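Local coordinates for protein versicolorin reductase (PDB 4NIM) that is a short-chain dehydrogenase/reductase, named a versicolorin reductase, that probably carries out NAD(P)-dependent oxidation or reduction on a Rossmann-type fold, at residues R188-S193 / L251-I256. Numbering follows the deposited sequence.
Sequences RIRVNS and LMTGAI
Asn192 clamps the 251-256 loop with both ends of its carboxamide: ND2 gives an almost straight bond (177°) to Met252 O at 2.9 Å, and OD1 accepts Ala255 N, also at 2.9 Å. OD1 lies 3.1 Å from Thr253 CA, inside the bend of the loop. Met252 O is gripped twice: Arg190 NH1 meets it on a lone pair in the carbonyl plane, whereas ND2 comes from above that plane. Arg190 CD passes 3.3 Å from this oxygen, and NH2 bonds weakly to Leu244 O of helix 234-245. Thr253 OG1, anti to its own backbone N (chi1 -174°), accepts Val191 N at 3.1 Å and donates to a water that bridges to Ile189 O. Gly254 N reaches Val191 O at 2.7 Å; the positive phi of Gly254 turns the loop here. Regular parallel pairing sets in with Ser193 N to Ala255 O, where Ile256 CD1 packs on Ser193 CB and Ser193 OG turns to Asn195. The contact is tight at buried Val191, Asn192 and Ser193, while exposed Leu251 points away and the outer end of Met252 leaves strand 190-196 for helix 234-245. Apart from the Gly254 N to Val191 O bond, side-chain amide, guanidinium and hydroxyl groups thus stand in for backbone partners, fastening the lead-in to edge strand 256-259 of the Rossmann sheet before parallel pairing takes over.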
ATOM      1  N   ARG A 188     -11.435   2.034 -16.499  1.00 28.77           N
ATOM      2  CA  ARG A 188     -11.152   3.284 -15.801  1.00 28.64           C
ATOM      3  C   ARG A 188     -10.894   3.026 -14.317  1.00 25.47           C
ATOM      4  O   ARG A 188     -11.227   3.855 -13.447  1.00 24.61           O
ATOM      5  CB  ARG A 188     -12.265   4.326 -16.047  1.00 32.76           C
ATOM      6  CG  ARG A 188     -12.327   4.745 -17.508  1.00 37.73           C
ATOM      7  CD  ARG A 188     -13.283   5.915 -17.750  1.00 44.26           C
ATOM      8  NE  ARG A 188     -14.596   5.440 -18.176  1.00 51.01           N
ATOM      9  CZ  ARG A 188     -15.710   6.167 -18.190  1.00 59.17           C
ATOM     10  NH1 ARG A 188     -15.705   7.449 -17.822  1.00 62.20           N
ATOM     11  NH2 ARG A 188     -16.847   5.605 -18.592  1.00 64.09           N
ATOM     12  N   ILE A 189     -10.314   1.850 -14.048  1.00 23.04           N
ATOM     13  CA  ILE A 189      -9.793   1.532 -12.744  1.00 21.36           C
ATOM     14  C   ILE A 189      -8.307   1.839 -12.791  1.00 20.37           C
ATOM     15  O   ILE A 189      -7.576   1.273 -13.652  1.00 20.71           O
ATOM     16  CB  ILE A 189     -10.014   0.061 -12.343  1.00 21.27           C
ATOM     17  CG1 ILE A 189     -11.493  -0.253 -12.269  1.00 22.35           C
ATOM     18  CG2 ILE A 189      -9.304  -0.203 -11.007  1.00 20.09           C
ATOM     19  CD1 ILE A 189     -11.847  -1.744 -12.285  1.00 23.29           C
ATOM     20  N   ARG A 190      -7.838   2.693 -11.868  1.00 19.12           N
ATOM     21  CA  ARG A 190      -6.478   3.222 -11.966  1.00 18.82           C
ATOM     22  C   ARG A 190      -5.649   2.561 -10.893  1.00 17.86           C
ATOM     23  O   ARG A 190      -6.165   2.341  -9.799  1.00 18.48           O
ATOM     24  CB  ARG A 190      -6.455   4.728 -11.792  1.00 18.64           C
ATOM     25  CG  ARG A 190      -7.277   5.393 -12.863  1.00 20.27           C
ATOM     26  CD  ARG A 190      -7.198   6.898 -12.774  1.00 21.25           C
ATOM     27  NE  ARG A 190      -7.578   7.406 -11.466  1.00 21.29           N
ATOM     28  CZ  ARG A 190      -6.747   7.952 -10.568  1.00 21.61           C
ATOM     29  NH1 ARG A 190      -5.439   8.087 -10.800  1.00 21.12           N
ATOM     30  NH2 ARG A 190      -7.256   8.461  -9.445  1.00 22.42           N
ATOM     31  N   VAL A 191      -4.455   2.124 -11.262  1.00 17.74           N
ATOM     32  CA  VAL A 191      -3.524   1.449 -10.339  1.00 17.15           C
ATOM     33  C   VAL A 191      -2.127   2.061 -10.471  1.00 16.35           C
ATOM     34  O   VAL A 191      -1.484   1.949 -11.518  1.00 16.38           O
ATOM     35  CB  VAL A 191      -3.437  -0.053 -10.620  1.00 18.19           C
ATOM     36  CG1 VAL A 191      -2.694  -0.763  -9.484  1.00 18.25           C
ATOM     37  CG2 VAL A 191      -4.842  -0.655 -10.823  1.00 19.13           C
ATOM     38  N   ASN A 192      -1.653   2.655  -9.400  1.00 15.70           N
ATOM     39  CA  ASN A 192      -0.400   3.373  -9.401  1.00 15.91           C
ATOM     40  C   ASN A 192       0.423   2.975  -8.209  1.00 15.73           C
ATOM     41  O   ASN A 192      -0.107   2.452  -7.194  1.00 16.48           O
ATOM     42  CB  ASN A 192      -0.644   4.868  -9.380  1.00 16.21           C
ATOM     43  CG  ASN A 192      -1.261   5.369 -10.655  1.00 16.62           C
ATOM     44  OD1 ASN A 192      -0.625   5.415 -11.705  1.00 17.36           O
ATOM     45  ND2 ASN A 192      -2.501   5.793 -10.551  1.00 17.22           N
ATOM     46  N   SER A 193       1.726   3.199  -8.335  1.00 16.01           N
ATOM     47  CA  SER A 193       2.645   2.865  -7.266  1.00 15.94           C
ATOM     48  C   SER A 193       3.409   4.061  -6.741  1.00 15.73           C
ATOM     49  O   SER A 193       3.818   4.915  -7.504  1.00 16.35           O
ATOM     50  CB  SER A 193       3.678   1.819  -7.803  1.00 16.76           C
ATOM     51  OG  SER A 193       4.564   1.482  -6.752  1.00 17.88           O
ATOM     52  N   LEU A 251      -6.496  10.726 -15.079  1.00 21.44           N
ATOM     53  CA  LEU A 251      -6.474   9.375 -15.662  1.00 21.35           C
ATOM     54  C   LEU A 251      -5.212   8.553 -15.355  1.00 19.91           C
ATOM     55  O   LEU A 251      -5.089   7.405 -15.795  1.00 19.06           O
ATOM     56  CB  LEU A 251      -6.747   9.449 -17.164  1.00 22.49           C
ATOM     57  CG  LEU A 251      -5.787  10.223 -18.092  1.00 23.39           C
ATOM     58  CD1 LEU A 251      -4.398   9.596 -18.164  1.00 23.13           C
ATOM     59  CD2 LEU A 251      -6.388  10.329 -19.490  1.00 24.76           C
ATOM     60  N   MET A 252      -4.252   9.150 -14.645  1.00 18.88           N
ATOM     61  CA  MET A 252      -3.013   8.477 -14.349  1.00 18.41           C
ATOM     62  C   MET A 252      -3.193   7.052 -13.855  1.00 17.27           C
ATOM     63  O   MET A 252      -3.908   6.822 -12.881  1.00 16.65           O
ATOM     64  CB  MET A 252      -2.253   9.283 -13.291  1.00 19.48           C
ATOM     65  CG  MET A 252      -0.888   8.826 -13.007  1.00 19.71           C
ATOM     66  SD  MET A 252      -0.094   9.753 -11.652  1.00 21.74           S
ATOM     67  CE  MET A 252      -0.154  11.424 -12.254  1.00 22.67           C
ATOM     68  N   THR A 253      -2.463   6.104 -14.497  1.00 16.30           N
ATOM     69  CA  THR A 253      -2.505   4.716 -14.114  1.00 15.70           C
ATOM     70  C   THR A 253      -1.257   3.996 -14.638  1.00 15.61           C
ATOM     71  O   THR A 253      -0.706   4.356 -15.685  1.00 15.71           O
ATOM     72  CB  THR A 253      -3.772   4.064 -14.679  1.00 15.93           C
ATOM     73  OG1 THR A 253      -3.929   2.730 -14.207  1.00 15.30           O
ATOM     74  CG2 THR A 253      -3.793   4.082 -16.203  1.00 16.19           C
ATOM     75  N   GLY A 254      -0.762   3.061 -13.848  1.00 15.16           N
ATOM     76  CA  GLY A 254       0.445   2.334 -14.236  1.00 15.55           C
ATOM     77  C   GLY A 254       1.730   3.088 -13.910  1.00 15.37           C
ATOM     78  O   GLY A 254       2.809   2.661 -14.268  1.00 15.73           O
ATOM     79  N   ALA A 255       1.609   4.168 -13.160  1.00 15.70           N
ATOM     80  CA  ALA A 255       2.789   4.978 -12.853  1.00 15.96           C
ATOM     81  C   ALA A 255       3.536   4.360 -11.719  1.00 16.17           C
ATOM     82  O   ALA A 255       2.928   3.768 -10.825  1.00 15.83           O
ATOM     83  CB  ALA A 255       2.383   6.402 -12.538  1.00 16.20           C
ATOM     84  N   ILE A 256       4.864   4.462 -11.791  1.00 16.54           N
ATOM     85  CA  ILE A 256       5.790   4.059 -10.726  1.00 16.78           C
ATOM     86  C   ILE A 256       6.428   5.364 -10.279  1.00 16.79           C
ATOM     87  O   ILE A 256       7.212   5.951 -11.010  1.00 16.74           O
ATOM     88  CB  ILE A 256       6.882   3.078 -11.266  1.00 17.56           C
ATOM     89  CG1 ILE A 256       6.283   1.780 -11.824  1.00 18.08           C
ATOM     90  CG2 ILE A 256       7.933   2.796 -10.179  1.00 18.19           C
ATOM     91  CD1 ILE A 256       5.336   1.045 -10.924  1.00 18.92           C
TER
HETATM   92  O   HOH W   1      -5.828   1.329 -15.575  1.00 17.45           O